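PDB 6JXG: beta-glucosidase from Chaetomella raphigera, which probably hydrolyses terminal, non-reducing beta-D-glucosyl residues, releasing beta-D-glucose, as a secreted glycoside hydrolase family 3 enzyme of cellulose breakdown. Local coordinates for residues V69-Q77 / W503-S511; I87-A98 / N140-V150. All blocks are in the same frame, centred on the assembly; numbering follows the deposited sequence.

Contact 1: residues V69-Q77 / W503-S511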
loop_
_atom_site.group_PDB
_atom_site.type_symbol
_atom_site.label_atom_id
_atom_site.label_comp_id
_atom_site.label_asym_id
_atom_site.label_seq_id
_atom_site.Cartn_x
_atom_site.Cartn_y
_atom_site.Cartn_z
ATOM N N VAL A 69 7.596 -14.943 12.406
ATOM C CA VAL A 69 7.393 -14.465 11.064
ATOM C C VAL A 69 8.079 -13.065 10.941
ATOM O O VAL A 69 8.516 -12.485 11.913
ATOM C CB VAL A 69 5.886 -14.344 10.742
ATOM C CG1 VAL A 69 5.193 -15.669 10.951
ATOM C CG2 VAL A 69 5.229 -13.267 11.582
ATOM N N THR A 70 8.169 -12.569 9.733
ATOM C CA THR A 70 8.789 -11.274 9.472
ATOM C C THR A 70 7.725 -10.166 9.514
ATOM O O THR A 70 6.681 -10.279 8.890
ATOM C CB THR A 70 9.487 -11.280 8.094
ATOM O OG1 THR A 70 10.531 -12.267 8.119
ATOM C CG2 THR A 70 10.147 -9.937 7.746
ATOM N N ALA A 71 8.066 -9.054 10.154
ATOM C CA ALA A 71 7.228 -7.875 10.144
ATOM C C ALA A 71 7.840 -6.901 9.096
ATOM O O ALA A 71 8.810 -6.197 9.372
ATOM C CB ALA A 71 7.135 -7.257 11.530
ATOM N N PHE A 72 7.357 -7.019 7.859
ATOM C CA PHE A 72 7.868 -6.268 6.759
ATOM C C PHE A 72 7.456 -4.803 6.894
ATOM O O PHE A 72 6.545 -4.472 7.635
ATOM C CB PHE A 72 7.350 -6.800 5.432
ATOM C CG PHE A 72 7.813 -8.215 5.075
ATOM C CD1 PHE A 72 9.033 -8.451 4.479
ATOM C CD2 PHE A 72 7.041 -9.299 5.420
ATOM C CE1 PHE A 72 9.416 -9.765 4.190
ATOM C CE2 PHE A 72 7.418 -10.592 5.111
ATOM C CZ PHE A 72 8.642 -10.802 4.518
ATOM N N PRO A 73 8.134 -3.900 6.180
ATOM C CA PRO A 73 7.684 -2.514 6.074
ATOM C C PRO A 73 6.261 -2.410 5.546
ATOM O O PRO A 73 5.750 -3.307 4.811
ATOM C CB PRO A 73 8.657 -1.902 5.066
ATOM C CG PRO A 73 9.887 -2.716 5.167
ATOM C CD PRO A 73 9.436 -4.115 5.531
ATOM N N THR A 74 5.624 -1.341 5.923
ATOM C CA THR A 74 4.248 -1.004 5.474
ATOM C C THR A 74 4.183 -0.834 3.981
ATOM O O THR A 74 5.190 -0.543 3.312
ATOM C CB THR A 74 3.757 0.271 6.140
ATOM O OG1 THR A 74 4.616 1.336 5.777
ATOM C CG2 THR A 74 3.757 0.113 7.675
ATOM N N GLY A 75 2.984 -0.970 3.444
ATOM C CA GLY A 75 2.733 -0.684 2.051
ATOM C C GLY A 75 3.277 0.663 1.630
ATOM O O GLY A 75 3.887 0.794 0.588
ATOM N N ILE A 76 3.038 1.689 2.435
ATOM C CA ILE A 76 3.321 3.046 1.987
ATOM C C ILE A 76 4.812 3.263 1.988
ATOM O O ILE A 76 5.308 4.028 1.115
ATOM C CB ILE A 76 2.538 4.122 2.812
ATOM C CG1 ILE A 76 2.544 5.492 2.120
ATOM C CG2 ILE A 76 3.089 4.247 4.234
ATOM C CD1 ILE A 76 1.892 5.518 0.755
ATOM N N GLN A 77 5.517 2.650 2.951
ATOM C CA GLN A 77 7.017 2.634 2.967
ATOM C C GLN A 77 7.566 1.936 1.761
ATOM O O GLN A 77 8.551 2.409 1.151
ATOM C CB GLN A 77 7.590 1.967 4.228
ATOM C CG GLN A 77 9.160 2.020 4.319
ATOM C CD GLN A 77 9.522 3.405 4.763
ATOM O OE1 GLN A 77 8.622 4.108 5.159
ATOM N NE2 GLN A 77 10.815 3.760 4.816
ATOM N N TRP A 503 12.267 12.025 6.682
ATOM C CA TRP A 503 10.947 11.418 6.673
ATOM C C TRP A 503 11.174 9.899 6.553
ATOM O O TRP A 503 11.300 9.328 5.442
ATOM C CB TRP A 503 10.162 12.000 5.513
ATOM C CG TRP A 503 8.791 11.681 5.479
ATOM C CD1 TRP A 503 8.224 10.705 4.713
ATOM C CD2 TRP A 503 7.733 12.354 6.163
ATOM N NE1 TRP A 503 6.878 10.687 4.934
ATOM C CE2 TRP A 503 6.533 11.707 5.801
ATOM C CE3 TRP A 503 7.675 13.416 7.049
ATOM C CZ2 TRP A 503 5.327 12.062 6.321
ATOM C CZ3 TRP A 503 6.460 13.766 7.589
ATOM C CH2 TRP A 503 5.301 13.104 7.222
ATOM N N ALA A 504 11.218 9.242 7.696
ATOM C CA ALA A 504 11.707 7.852 7.744
ATOM C C ALA A 504 10.590 6.832 7.560
ATOM O O ALA A 504 10.861 5.645 7.358
ATOM C CB ALA A 504 12.364 7.623 9.092
ATOM N N GLY A 505 9.334 7.294 7.669
ATOM C CA GLY A 505 8.153 6.460 7.473
ATOM C C GLY A 505 7.900 5.454 8.565
ATOM O O GLY A 505 8.278 5.688 9.711
ATOM N N VAL A 506 7.322 4.302 8.192
ATOM C CA VAL A 506 6.873 3.274 9.108
ATOM C C VAL A 506 7.237 1.941 8.459
ATOM O O VAL A 506 6.644 1.504 7.487
ATOM C CB VAL A 506 5.383 3.394 9.489
ATOM C CG1 VAL A 506 5.202 4.549 10.462
ATOM C CG2 VAL A 506 4.531 3.740 8.277
ATOM N N SER A 507 8.313 1.381 8.978
ATOM C CA SER A 507 9.175 0.489 8.194
ATOM C C SER A 507 9.491 -0.872 8.794
ATOM O O SER A 507 10.388 -1.559 8.316
ATOM C CB SER A 507 10.486 1.231 7.760
ATOM O OG SER A 507 11.340 1.590 8.838
ATOM N N GLY A 508 8.693 -1.335 9.761
ATOM C CA GLY A 508 8.818 -2.710 10.180
ATOM C C GLY A 508 10.056 -2.982 11.002
ATOM O O GLY A 508 10.760 -2.046 11.462
ATOM N N GLN A 509 10.382 -4.276 11.112
ATOM C CA GLN A 509 11.366 -4.759 12.094
ATOM C C GLN A 509 12.767 -4.211 11.957
ATOM O O GLN A 509 13.492 -4.058 12.988
ATOM C CB GLN A 509 11.421 -6.294 12.117
ATOM C CG GLN A 509 11.989 -6.943 10.828
ATOM C CD GLN A 509 11.722 -8.429 10.780
ATOM O OE1 GLN A 509 10.606 -8.878 11.053
ATOM N NE2 GLN A 509 12.744 -9.209 10.458
ATOM N N GLU A 510 13.159 -3.960 10.709
ATOM C CA GLU A 510 14.493 -3.427 10.458
ATOM C C GLU A 510 14.618 -1.891 10.441
ATOM O O GLU A 510 15.710 -1.365 10.185
ATOM C CB GLU A 510 15.065 -4.042 9.172
ATOM C CG GLU A 510 15.521 -5.483 9.416
ATOM C CD GLU A 510 16.878 -5.654 10.056
ATOM O OE1 GLU A 510 17.825 -4.828 9.792
ATOM O OE2 GLU A 510 17.008 -6.633 10.828
ATOM N N SER A 511 13.557 -1.205 10.845
ATOM C CA SER A 511 13.471 0.270 10.830
ATOM C C SER A 511 14.791 0.992 11.186
ATOM O O SER A 511 15.343 1.751 10.379
ATOM C CB SER A 511 12.338 0.737 11.791
ATOM O OG SER A 511 12.233 2.151 11.832
HETATM O O HOH W 1 12.657 -12.014 9.800
#
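The side chain of Gln509 crosses that of Thr70 at about a right angle. Its OE1 accepts from Ala71 N at 2.7 Å, with the donor tilted 34° from the carbonyl plane. Gln509 N returns a nearly straight bond to Ala71 O (3.0 Å, 172°). Side chain and backbone of one glutamine thus grip both polar atoms of Ala71. CG2 of Thr70 lies 3.7 Å from Gln509 CD and covers one face of the Phe72 ring. Thr70 OG1 turns to Glu97, and a water joins it to Gln509 NE2.

At the other end Thr74 donates through OG1 to Val506 O (2.7 Å), in the carbonyl plane. The same OG1 accepts from Gln77 N, so Thr74 is the N-cap of helix 75-79. With OG1 set between its backbone N and carbonyl carbon (chi1 61°), Thr74 can serve both. Gln77 bends at chi2 and lays its amide against 504-506. NE2 bonds weakly to Ala504 O (3.2 Å) and OE1 accepts weakly from Val506 N. A CB on Gly505 would clash with OE1, and one on Gly508 with the backbone of 71-73.

Segments from the N-terminal and C-terminal family 3 regions are joined here by amide and hydroxyl groups pairing with main chain. The contact is buried, and across it Ala71 N and O and Val506 O are satisfied by neutral groups; Phe72 O is buried without a partner.

Contact 2: residues I87-A98 / N140-V150; sequences IYSRGLALGQEA and NTITGMQDAGV
Tyr88 lies as a knob among Asn140, Thr143, Gly144 and Asp147. Its OH donates to Asp147 OD2 at 2.6 Å, and the oxygen uses its anti lone pair. OD2 sits at the ring edge, in plane, while the carboxylate is turned 63° from the ring. The phenol comes across the Gly144 backbone, with CE1 3.3 Å from Gly144 CA. CG stands opposite the backbone N (chi1 169°), which sends the ring over the neighbouring helix. A valine in its place would probably deprive Asp147 of its hydroxyl partner and open a gap beside Gly144.

Glycines bring the two backbones together further along. Gly91, Gly95 and Gly144 all face the partner helix, and a CB on any of them would clash. CA-H...O contacts run both ways: Leu92 CA to Gly144 O at 3.3 Å, and Met145 CA to Gly91 O at 3.2 Å. Ala148 CB presses against the Gly95-Gln96 peptide, 3.2 Å from Gln96 N.

This is close packing of helices 84-100 and 131-147 in the N-terminal family 3 domain, of the TIM-barrel clan. The axes of their segments pass 6.4 Å apart and cross at -34°, running in roughly the same direction.

Beyond the glycines, Leu94 CD1 meets Met145 CE, the two side chains lying side by side. Ala98 CB touches Val150 CG2, just past the Schellman motif at Gly149. Gln106 of strand 105-106 packs against all four.

At the other end the side chains of Ile87 and Thr141 cross at about a right angle, with Ile87 CG2 3.3 Å from Thr141 OG1. A water binds Ile87 O, Thr141 OG1 and, in the guanidinium plane, Arg90 NH1. Thr141 OG1 also bonds to Ala137 O, and Arg90 NH2 turns to Pro73.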
loop_
_atom_site.group_PDB
_atom_site.type_symbol
_atom_site.label_atom_id
_atom_site.label_comp_id
_atom_site.label_asym_id
_atom_site.label_seq_id
_atom_site.Cartn_x
_atom_site.Cartn_y
_atom_site.Cartn_z
ATOM N N ILE A 87 9.747 -4.018 -4.356
ATOM C CA ILE A 87 8.359 -4.256 -4.162
ATOM C C ILE A 87 8.090 -5.743 -4.456
ATOM O O ILE A 87 7.396 -6.428 -3.669
ATOM C CB ILE A 87 7.506 -3.383 -5.095
ATOM C CG1 ILE A 87 7.751 -1.923 -4.761
ATOM C CG2 ILE A 87 6.036 -3.760 -4.895
ATOM C CD1 ILE A 87 7.101 -0.853 -5.633
ATOM N N TYR A 88 8.647 -6.228 -5.578
ATOM C CA TYR A 88 8.426 -7.613 -5.949
ATOM C C TYR A 88 9.010 -8.518 -4.883
ATOM O O TYR A 88 8.326 -9.420 -4.431
ATOM C CB TYR A 88 9.091 -7.929 -7.303
ATOM C CG TYR A 88 9.101 -9.385 -7.569
ATOM C CD1 TYR A 88 7.992 -10.011 -8.123
ATOM C CD2 TYR A 88 10.231 -10.192 -7.212
ATOM C CE1 TYR A 88 7.973 -11.401 -8.376
ATOM C CE2 TYR A 88 10.197 -11.574 -7.470
ATOM C CZ TYR A 88 9.057 -12.153 -8.031
ATOM O OH TYR A 88 8.994 -13.521 -8.246
ATOM N N SER A 89 10.248 -8.251 -4.440
ATOM C CA SER A 89 10.876 -9.083 -3.437
ATOM C C SER A 89 10.142 -9.161 -2.070
ATOM O O SER A 89 10.071 -10.207 -1.450
ATOM C CB SER A 89 12.347 -8.682 -3.192
ATOM O OG SER A 89 13.101 -8.999 -4.366
ATOM N N ARG A 90 9.583 -8.056 -1.603
ATOM C CA ARG A 90 8.721 -8.106 -0.393
ATOM C C ARG A 90 7.521 -9.011 -0.580
ATOM O O ARG A 90 7.174 -9.816 0.310
ATOM C CB ARG A 90 8.275 -6.682 -0.048
ATOM C CG ARG A 90 7.284 -6.601 1.084
ATOM C CD ARG A 90 7.101 -5.134 1.375
ATOM N NE ARG A 90 6.013 -4.798 2.301
ATOM C CZ ARG A 90 4.721 -4.707 2.004
ATOM N NH1 ARG A 90 4.276 -5.082 0.823
ATOM N NH2 ARG A 90 3.848 -4.326 2.956
ATOM N N GLY A 91 6.928 -8.992 -1.772
ATOM C CA GLY A 91 5.799 -9.873 -2.028
ATOM C C GLY A 91 6.178 -11.349 -2.067
ATOM O O GLY A 91 5.483 -12.245 -1.467
ATOM N N LEU A 92 7.278 -11.606 -2.725
ATOM C CA LEU A 92 7.838 -12.978 -2.751
ATOM C C LEU A 92 8.120 -13.468 -1.330
ATOM O O LEU A 92 7.764 -14.610 -0.933
ATOM C CB LEU A 92 9.119 -13.054 -3.622
ATOM C CG LEU A 92 9.745 -14.429 -3.817
ATOM C CD1 LEU A 92 8.854 -15.308 -4.715
ATOM C CD2 LEU A 92 11.174 -14.333 -4.398
ATOM N N ALA A 93 8.772 -12.618 -0.541
ATOM C CA ALA A 93 9.152 -13.017 0.807
ATOM C C ALA A 93 7.911 -13.263 1.682
ATOM O O ALA A 93 7.853 -14.257 2.394
ATOM C CB ALA A 93 10.029 -11.952 1.406
ATOM N N LEU A 94 6.893 -12.411 1.555
ATOM C CA LEU A 94 5.638 -12.612 2.305
ATOM C C LEU A 94 4.978 -13.902 1.904
ATOM O O LEU A 94 4.513 -14.700 2.738
ATOM C CB LEU A 94 4.620 -11.538 1.936
ATOM C CG LEU A 94 3.599 -11.033 2.906
ATOM C CD1 LEU A 94 2.418 -10.391 2.193
ATOM C CD2 LEU A 94 3.299 -11.714 4.254
ATOM N N GLY A 95 4.868 -14.074 0.599
ATOM C CA GLY A 95 4.231 -15.285 0.104
ATOM C C GLY A 95 4.975 -16.562 0.470
ATOM O O GLY A 95 4.320 -17.607 0.750
ATOM N N GLN A 96 6.298 -16.510 0.460
ATOM C CA GLN A 96 7.091 -17.646 1.014
ATOM C C GLN A 96 6.746 -18.043 2.433
ATOM O O GLN A 96 6.535 -19.271 2.759
ATOM C CB GLN A 96 8.587 -17.391 0.880
ATOM C CG GLN A 96 9.026 -17.494 -0.572
ATOM C CD GLN A 96 10.417 -17.036 -0.781
ATOM O OE1 GLN A 96 11.004 -16.311 0.049
ATOM N NE2 GLN A 96 10.978 -17.441 -1.922
ATOM N N GLU A 97 6.614 -17.032 3.292
ATOM C CA GLU A 97 6.211 -17.299 4.658
ATOM C C GLU A 97 4.762 -17.894 4.753
ATOM O O GLU A 97 4.498 -18.807 5.560
ATOM C CB GLU A 97 6.372 -16.065 5.563
ATOM C CG GLU A 97 7.810 -15.610 5.646
ATOM C CD GLU A 97 8.181 -14.618 6.749
ATOM O OE1 GLU A 97 7.361 -14.232 7.630
ATOM O OE2 GLU A 97 9.384 -14.178 6.674
ATOM N N ALA A 98 3.822 -17.282 4.025
ATOM C CA ALA A 98 2.426 -17.680 4.035
ATOM C C ALA A 98 2.352 -19.196 3.615
ATOM O O ALA A 98 1.738 -20.041 4.319
ATOM C CB ALA A 98 1.639 -16.797 3.085
ATOM N N ASN A 140 3.402 -5.737 -8.800
ATOM C CA ASN A 140 4.653 -6.370 -8.422
ATOM C C ASN A 140 4.498 -7.146 -7.105
ATOM O O ASN A 140 5.116 -8.176 -6.941
ATOM C CB ASN A 140 5.804 -5.352 -8.316
ATOM C CG ASN A 140 6.423 -5.072 -9.641
ATOM O OD1 ASN A 140 7.225 -5.864 -10.149
ATOM N ND2 ASN A 140 6.044 -3.950 -10.233
ATOM N N THR A 141 3.716 -6.623 -6.159
ATOM C CA THR A 141 3.465 -7.363 -4.897
ATOM C C THR A 141 2.711 -8.695 -5.114
ATOM O O THR A 141 3.068 -9.736 -4.600
ATOM C CB THR A 141 2.664 -6.495 -3.909
ATOM O OG1 THR A 141 3.391 -5.253 -3.652
ATOM C CG2 THR A 141 2.460 -7.264 -2.643
ATOM N N ILE A 142 1.668 -8.653 -5.909
ATOM C CA ILE A 142 0.869 -9.811 -6.223
ATOM C C ILE A 142 1.706 -10.831 -6.979
ATOM O O ILE A 142 1.628 -12.025 -6.702
ATOM C CB ILE A 142 -0.334 -9.416 -7.011
ATOM C CG1 ILE A 142 -1.280 -8.718 -6.041
ATOM C CG2 ILE A 142 -1.044 -10.615 -7.669
ATOM C CD1 ILE A 142 -2.323 -7.929 -6.759
ATOM N N THR A 143 2.473 -10.377 -7.937
ATOM C CA THR A 143 3.268 -11.343 -8.745
ATOM C C THR A 143 4.280 -12.037 -7.814
ATOM O O THR A 143 4.526 -13.240 -7.946
ATOM C CB THR A 143 3.954 -10.657 -9.918
ATOM O OG1 THR A 143 2.959 -10.033 -10.740
ATOM C CG2 THR A 143 4.710 -11.687 -10.687
ATOM N N GLY A 144 4.881 -11.301 -6.907
ATOM C CA GLY A 144 5.752 -11.873 -5.915
ATOM C C GLY A 144 5.068 -12.909 -5.057
ATOM O O GLY A 144 5.565 -14.027 -4.846
ATOM N N MET A 145 3.979 -12.507 -4.443
ATOM C CA MET A 145 3.249 -13.372 -3.540
ATOM C C MET A 145 2.837 -14.687 -4.212
ATOM O O MET A 145 3.066 -15.797 -3.672
ATOM C CB MET A 145 1.999 -12.654 -3.062
ATOM C CG MET A 145 2.256 -11.561 -2.043
ATOM S SD MET A 145 0.794 -10.559 -1.630
ATOM C CE MET A 145 -0.150 -11.659 -0.574
ATOM N N GLN A 146 2.235 -14.543 -5.375
ATOM C CA GLN A 146 1.713 -15.697 -6.100
ATOM C C GLN A 146 2.833 -16.534 -6.760
ATOM O O GLN A 146 2.710 -17.766 -6.845
ATOM C CB GLN A 146 0.615 -15.286 -7.064
ATOM C CG GLN A 146 -0.527 -14.597 -6.307
ATOM C CD GLN A 146 -1.827 -14.469 -7.019
ATOM O OE1 GLN A 146 -2.859 -14.172 -6.383
ATOM N NE2 GLN A 146 -1.822 -14.598 -8.322
ATOM N N ASP A 147 3.940 -15.906 -7.114
ATOM C CA ASP A 147 5.105 -16.691 -7.530
ATOM C C ASP A 147 5.573 -17.611 -6.368
ATOM O O ASP A 147 6.040 -18.689 -6.657
ATOM C CB ASP A 147 6.282 -15.788 -7.982
ATOM C CG ASP A 147 6.115 -15.198 -9.353
ATOM O OD1 ASP A 147 5.182 -15.558 -10.104
ATOM O OD2 ASP A 147 6.993 -14.350 -9.699
ATOM N N ALA A 148 5.444 -17.192 -5.090
ATOM C CA ALA A 148 5.757 -18.006 -3.920
ATOM C C ALA A 148 4.762 -19.063 -3.645
ATOM O O ALA A 148 4.990 -19.865 -2.778
ATOM C CB ALA A 148 5.902 -17.127 -2.658
ATOM N N GLY A 149 3.589 -18.995 -4.265
ATOM C CA GLY A 149 2.605 -20.042 -4.192
ATOM C C GLY A 149 1.366 -19.756 -3.324
ATOM O O GLY A 149 0.490 -20.645 -3.192
ATOM N N VAL A 150 1.262 -18.530 -2.761
ATOM C CA VAL A 150 0.065 -18.179 -1.987
ATOM C C VAL A 150 -0.894 -17.433 -2.947
ATOM O O VAL A 150 -0.468 -16.862 -3.985
ATOM C CB VAL A 150 0.378 -17.276 -0.732
ATOM C CG1 VAL A 150 0.677 -15.846 -1.151
ATOM C CG2 VAL A 150 -0.787 -17.242 0.219
HETATM O O HOH W 2 5.569 -5.556 -1.765
#

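In the fold
Helix 84-100, which carries 87-98 of contact 2, also packs against 69-77 of contact 1. The centres of the two contacts are 16 Å apart, and 69-77 lies between that helix and 503-511. Two side chains of 87-98 make the junction. Arg90 NH2 is 2.8 Å from Pro73 O, and Glu97 OE2 is 2.7 Å from Thr70 OG1; both are probable hydrogen bonds. Phe72 also packs on Arg90, Ala93 and Glu97. Contact 2 packs helices within the N-terminal domain, while contact 1 carries on from that domain to the C-terminal one. The side chain of Val69 is about 9 Å from a NAG, part of a glycan attached to the protein and not a substrate.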